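Local coordinates for protein ZmpA Glycopeptidase (PDB 6XSX) that probably cleaves the peptide backbone of glycosylated proteins, this chain carrying the M60 metallopeptidase catalytic module of a larger multidomain glycopeptidase, at residues A393-F398 / E419-Y424; N299-L304 / S350-L355. One frame throughout, in Å; residues are numbered along the deposited sequence.

Contact 1 (A393-F398 / E419-Y424)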
# COMPACT_ATOMS: atom_id res chain seq x y z
N ALA A 393 -18.63 4.19 12.30
CA ALA A 393 -17.28 4.68 12.54
C ALA A 393 -17.00 5.92 11.69
O ALA A 393 -16.45 6.91 12.20
CB ALA A 393 -16.26 3.59 12.31
N ALA A 394 -17.37 5.87 10.40
CA ALA A 394 -17.20 7.01 9.51
C ALA A 394 -18.06 8.18 10.00
O ALA A 394 -17.64 9.33 9.93
CB ALA A 394 -17.52 6.62 8.08
N SER A 395 -19.26 7.87 10.50
CA SER A 395 -20.14 8.90 11.02
C SER A 395 -19.51 9.60 12.22
O SER A 395 -19.53 10.83 12.29
CB SER A 395 -21.51 8.36 11.34
OG SER A 395 -22.21 8.03 10.15
N ASP A 396 -18.94 8.82 13.16
CA ASP A 396 -18.27 9.37 14.33
C ASP A 396 -17.08 10.25 13.92
O ASP A 396 -16.90 11.34 14.45
CB ASP A 396 -17.76 8.28 15.28
CG ASP A 396 -18.86 7.51 16.00
OD1 ASP A 396 -19.87 8.14 16.38
OD2 ASP A 396 -18.68 6.29 16.19
N VAL A 397 -16.25 9.75 12.99
CA VAL A 397 -15.07 10.49 12.55
C VAL A 397 -15.49 11.86 12.01
O VAL A 397 -14.85 12.87 12.32
CB VAL A 397 -14.24 9.69 11.53
CG1 VAL A 397 -13.22 10.56 10.80
CG2 VAL A 397 -13.55 8.49 12.16
N PHE A 398 -16.57 11.90 11.22
CA PHE A 398 -16.95 13.14 10.56
C PHE A 398 -17.85 14.00 11.44
O PHE A 398 -17.98 15.20 11.19
CB PHE A 398 -17.64 12.88 9.22
CG PHE A 398 -16.72 12.87 8.02
CD1 PHE A 398 -16.36 14.05 7.39
CD2 PHE A 398 -16.21 11.68 7.52
CE1 PHE A 398 -15.51 14.04 6.29
CE2 PHE A 398 -15.36 11.67 6.42
CZ PHE A 398 -15.01 12.85 5.81
N GLU A 419 -30.26 4.94 13.77
CA GLU A 419 -30.50 5.53 15.08
C GLU A 419 -29.18 6.06 15.64
O GLU A 419 -29.12 7.22 16.06
CB GLU A 419 -31.15 4.53 16.04
CG GLU A 419 -32.57 4.15 15.67
CD GLU A 419 -33.17 3.05 16.54
OE1 GLU A 419 -34.33 2.68 16.29
OE2 GLU A 419 -32.47 2.56 17.47
N TYR A 420 -28.13 5.22 15.60
CA TYR A 420 -26.81 5.59 16.11
C TYR A 420 -26.32 6.86 15.42
O TYR A 420 -25.89 7.80 16.09
CB TYR A 420 -25.81 4.44 15.93
CG TYR A 420 -24.41 4.70 16.42
CD1 TYR A 420 -24.02 4.36 17.70
CD2 TYR A 420 -23.45 5.28 15.59
CE1 TYR A 420 -22.72 4.58 18.15
CE2 TYR A 420 -22.15 5.51 16.02
CZ TYR A 420 -21.78 5.17 17.31
OH TYR A 420 -20.50 5.39 17.75
N THR A 421 -26.38 6.88 14.09
CA THR A 421 -25.73 7.92 13.30
C THR A 421 -26.56 9.20 13.31
O THR A 421 -26.03 10.28 13.04
CB THR A 421 -25.43 7.46 11.87
OG1 THR A 421 -26.67 7.27 11.18
CG2 THR A 421 -24.60 6.19 11.80
N SER A 422 -27.85 9.06 13.63
CA SER A 422 -28.79 10.17 13.59
C SER A 422 -28.52 11.16 14.73
O SER A 422 -29.17 12.19 14.82
CB SER A 422 -30.22 9.70 13.58
OG SER A 422 -30.65 9.36 14.89
N LYS A 423 -27.54 10.84 15.58
CA LYS A 423 -27.07 11.77 16.60
C LYS A 423 -26.29 12.92 15.96
O LYS A 423 -26.03 13.92 16.63
CB LYS A 423 -26.25 11.08 17.69
CG LYS A 423 -24.81 10.71 17.32
CD LYS A 423 -23.95 10.36 18.53
CE LYS A 423 -24.44 9.16 19.30
NZ LYS A 423 -24.00 7.88 18.69
N TYR A 424 -25.91 12.78 14.69
CA TYR A 424 -25.21 13.84 13.97
C TYR A 424 -26.10 14.44 12.89
O TYR A 424 -27.00 13.78 12.38
CB TYR A 424 -23.93 13.33 13.32
CG TYR A 424 -22.99 12.63 14.28
CD1 TYR A 424 -22.37 13.34 15.30
CD2 TYR A 424 -22.74 11.27 14.17
CE1 TYR A 424 -21.52 12.71 16.19
CE2 TYR A 424 -21.88 10.63 15.05
CZ TYR A 424 -21.27 11.35 16.06
OH TYR A 424 -20.43 10.74 16.93
O HOH W 1 -21.37 8.08 18.62
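Asp396 is held by two tyrosine hydroxyls, one for each carboxylate oxygen. Tyr420 OH donates to Asp396 OD2 over 2.6 Å and enters on the syn side of that oxygen, while Tyr424 OH donates to Asp396 OD1 over 2.7 Å from the anti side, a little out of the carboxylate plane. Both phenol rings present an edge to the acid and stand steeply across it, 70° away from the carboxylate plane for Tyr420 and 81° for Tyr424, so the pair should restrict rotation of the group. Tyr420 reaches this far because its CG lies anti to the backbone N (chi1 180°).

A water joins the polar cluster: it donates to Asp396 OD1 at 2.7 Å and accepts from Lys423 NZ at 2.6 Å. The lysine curls back so that NZ also bonds Tyr420 O and sits over one face of the Tyr420 ring, while its CG covers a face of the Tyr424 ring. The nearby ammonium would probably favour the charged form of Asp396.

Beyond these bonds the segments touch by van der Waals contact: the Thr421 methyl CG2 lies 3.4 Å from Ser395 OG, whose polar partners are Val391 O and Leu402 N; Thr421 OG1 turns instead to Asp401 and Ser403.

The end of helix 415-421 and the turn after it pack against the last turn of helix 383-398 in the catalytic module: the helix itself carries Tyr420, and the type I turn from Thr421 to Tyr424 brings Tyr424 to the same carboxylate.

Contact 2 (N299-L304 / S350-L355)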
# COMPACT_ATOMS: atom_id res chain seq x y z
N ASN A 299 -7.99 -2.28 2.08
CA ASN A 299 -6.56 -2.18 1.85
C ASN A 299 -6.26 -1.43 0.55
O ASN A 299 -5.14 -0.95 0.34
CB ASN A 299 -5.84 -3.53 2.04
CG ASN A 299 -5.73 -3.92 3.51
OD1 ASN A 299 -5.96 -3.11 4.40
ND2 ASN A 299 -5.37 -5.17 3.77
N ASN A 300 -7.27 -1.29 -0.31
CA ASN A 300 -7.16 -0.57 -1.56
C ASN A 300 -6.99 0.93 -1.33
O ASN A 300 -6.62 1.67 -2.24
CB ASN A 300 -8.42 -0.78 -2.40
CG ASN A 300 -8.60 -2.22 -2.81
OD1 ASN A 300 -7.72 -2.80 -3.44
ND2 ASN A 300 -9.73 -2.81 -2.45
N MET A 301 -7.31 1.39 -0.12
CA MET A 301 -7.21 2.81 0.16
C MET A 301 -5.76 3.24 0.03
O MET A 301 -5.49 4.41 -0.30
CB MET A 301 -7.72 3.14 1.57
CG MET A 301 -9.23 3.07 1.69
SD MET A 301 -10.13 4.34 0.70
CE MET A 301 -9.81 5.79 1.71
N LEU A 302 -4.83 2.30 0.25
CA LEU A 302 -3.41 2.63 0.21
C LEU A 302 -2.95 2.90 -1.22
O LEU A 302 -2.46 3.99 -1.51
CB LEU A 302 -2.53 1.60 0.94
CG LEU A 302 -1.05 1.97 1.01
CD1 LEU A 302 -0.81 3.20 1.88
CD2 LEU A 302 -0.19 0.81 1.51
N PRO A 303 -3.07 1.96 -2.19
CA PRO A 303 -2.68 2.26 -3.56
C PRO A 303 -3.41 3.47 -4.15
O PRO A 303 -2.80 4.25 -4.88
CB PRO A 303 -2.89 0.93 -4.31
CG PRO A 303 -3.87 0.15 -3.44
CD PRO A 303 -3.52 0.56 -2.03
N LEU A 304 -4.70 3.66 -3.80
CA LEU A 304 -5.45 4.82 -4.29
C LEU A 304 -4.80 6.12 -3.83
O LEU A 304 -4.68 7.05 -4.62
CB LEU A 304 -6.92 4.75 -3.86
CG LEU A 304 -7.77 3.65 -4.49
CD1 LEU A 304 -9.10 3.52 -3.77
CD2 LEU A 304 -8.00 3.90 -5.97
N SER A 350 -15.67 -1.03 -6.21
CA SER A 350 -17.02 -0.57 -5.95
C SER A 350 -17.29 -0.54 -4.44
O SER A 350 -17.97 0.36 -3.95
CB SER A 350 -18.05 -1.44 -6.64
OG SER A 350 -18.10 -1.10 -8.01
N HIS A 351 -16.79 -1.55 -3.73
CA HIS A 351 -17.04 -1.64 -2.31
C HIS A 351 -16.27 -0.56 -1.56
O HIS A 351 -16.74 -0.08 -0.54
CB HIS A 351 -16.81 -3.07 -1.79
CG HIS A 351 -18.00 -3.95 -1.98
ND1 HIS A 351 -19.06 -3.97 -1.08
CD2 HIS A 351 -18.35 -4.80 -2.97
CE1 HIS A 351 -19.98 -4.81 -1.50
NE2 HIS A 351 -19.57 -5.33 -2.66
N VAL A 352 -15.09 -0.19 -2.08
CA VAL A 352 -14.24 0.78 -1.39
C VAL A 352 -14.67 2.21 -1.74
O VAL A 352 -14.38 3.13 -0.97
CB VAL A 352 -12.73 0.54 -1.64
CG1 VAL A 352 -12.26 1.14 -2.96
CG2 VAL A 352 -11.88 1.07 -0.49
N ALA A 353 -15.39 2.36 -2.86
CA ALA A 353 -15.76 3.65 -3.43
C ALA A 353 -16.27 4.64 -2.38
O ALA A 353 -15.79 5.77 -2.32
CB ALA A 353 -16.74 3.48 -4.57
N PRO A 354 -17.27 4.28 -1.53
CA PRO A 354 -17.81 5.23 -0.55
C PRO A 354 -16.78 5.79 0.43
O PRO A 354 -16.92 6.93 0.89
CB PRO A 354 -18.88 4.40 0.20
CG PRO A 354 -18.49 2.96 -0.06
CD PRO A 354 -17.95 2.97 -1.48
N LEU A 355 -15.78 4.97 0.76
CA LEU A 355 -14.74 5.33 1.70
C LEU A 355 -13.72 6.23 1.00
O LEU A 355 -13.25 7.20 1.58
CB LEU A 355 -14.06 4.05 2.23
CG LEU A 355 -14.95 3.17 3.11
CD1 LEU A 355 -14.29 1.83 3.39
CD2 LEU A 355 -15.32 3.86 4.41
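Val352 points its two methyl groups at different partners on the facing segment. CG2 meets the flank of Met301, 3.9 Å from SD and nearly as close to CG, the two side chains running obliquely past one another. CG1 faces Leu304 instead: the valine and leucine reach toward each other tip to tip, with Leu304 CD1 4.0 Å from Val352 CG1. This split follows from a valine chi1 of 82°, which sets CG2 anti to the backbone N and wedges CG1 between N and the carbonyl carbon. Asn300 adds only its CB, 4.3 Å from Val352 CG1; its amide end makes a weak bond to Val297 O.

Met301 is bent at both chi2 and chi3, and the folded chain carries its thioether along to Leu355. There SD lies 4.2 Å from Leu355 CB, and the terminal methyl CE comes within 3.7 Å of Leu355 O. Trp356 borders both Met301 and Leu304, and Phe365 and Phe369 of helix 365-375 lie against Leu355.

All five touching residues are buried. The arrangement is apolar helix-helix packing in the helical core of the M60 module, joining the start of helix 301-309 to helix 347-361 beside helix 277-286, which bears an HExxH sequence consistent with a zinc-peptidase site.

The two contacts follow one another along the chain: contact 2 is complete before the chain reaches contact 1. Their centres lie about 20 Å apart and their nearest atoms about 5 Å. Helix 347-361 bridges them: it supplies residues 350-355 to contact 2, and its Leu358 packs on Ala394 and Phe398 of contact 1. Phe365 is a second shared neighbour, touching Leu355 of contact 2 as well as Ala394 and Phe398 of contact 1. Contact 2 is the more central: its centre is about 11 Å from that of the chain, against about 28 Å for contact 1, and its Asn300 touches His281 of the HExxH sequence, where no metal is bound in this model.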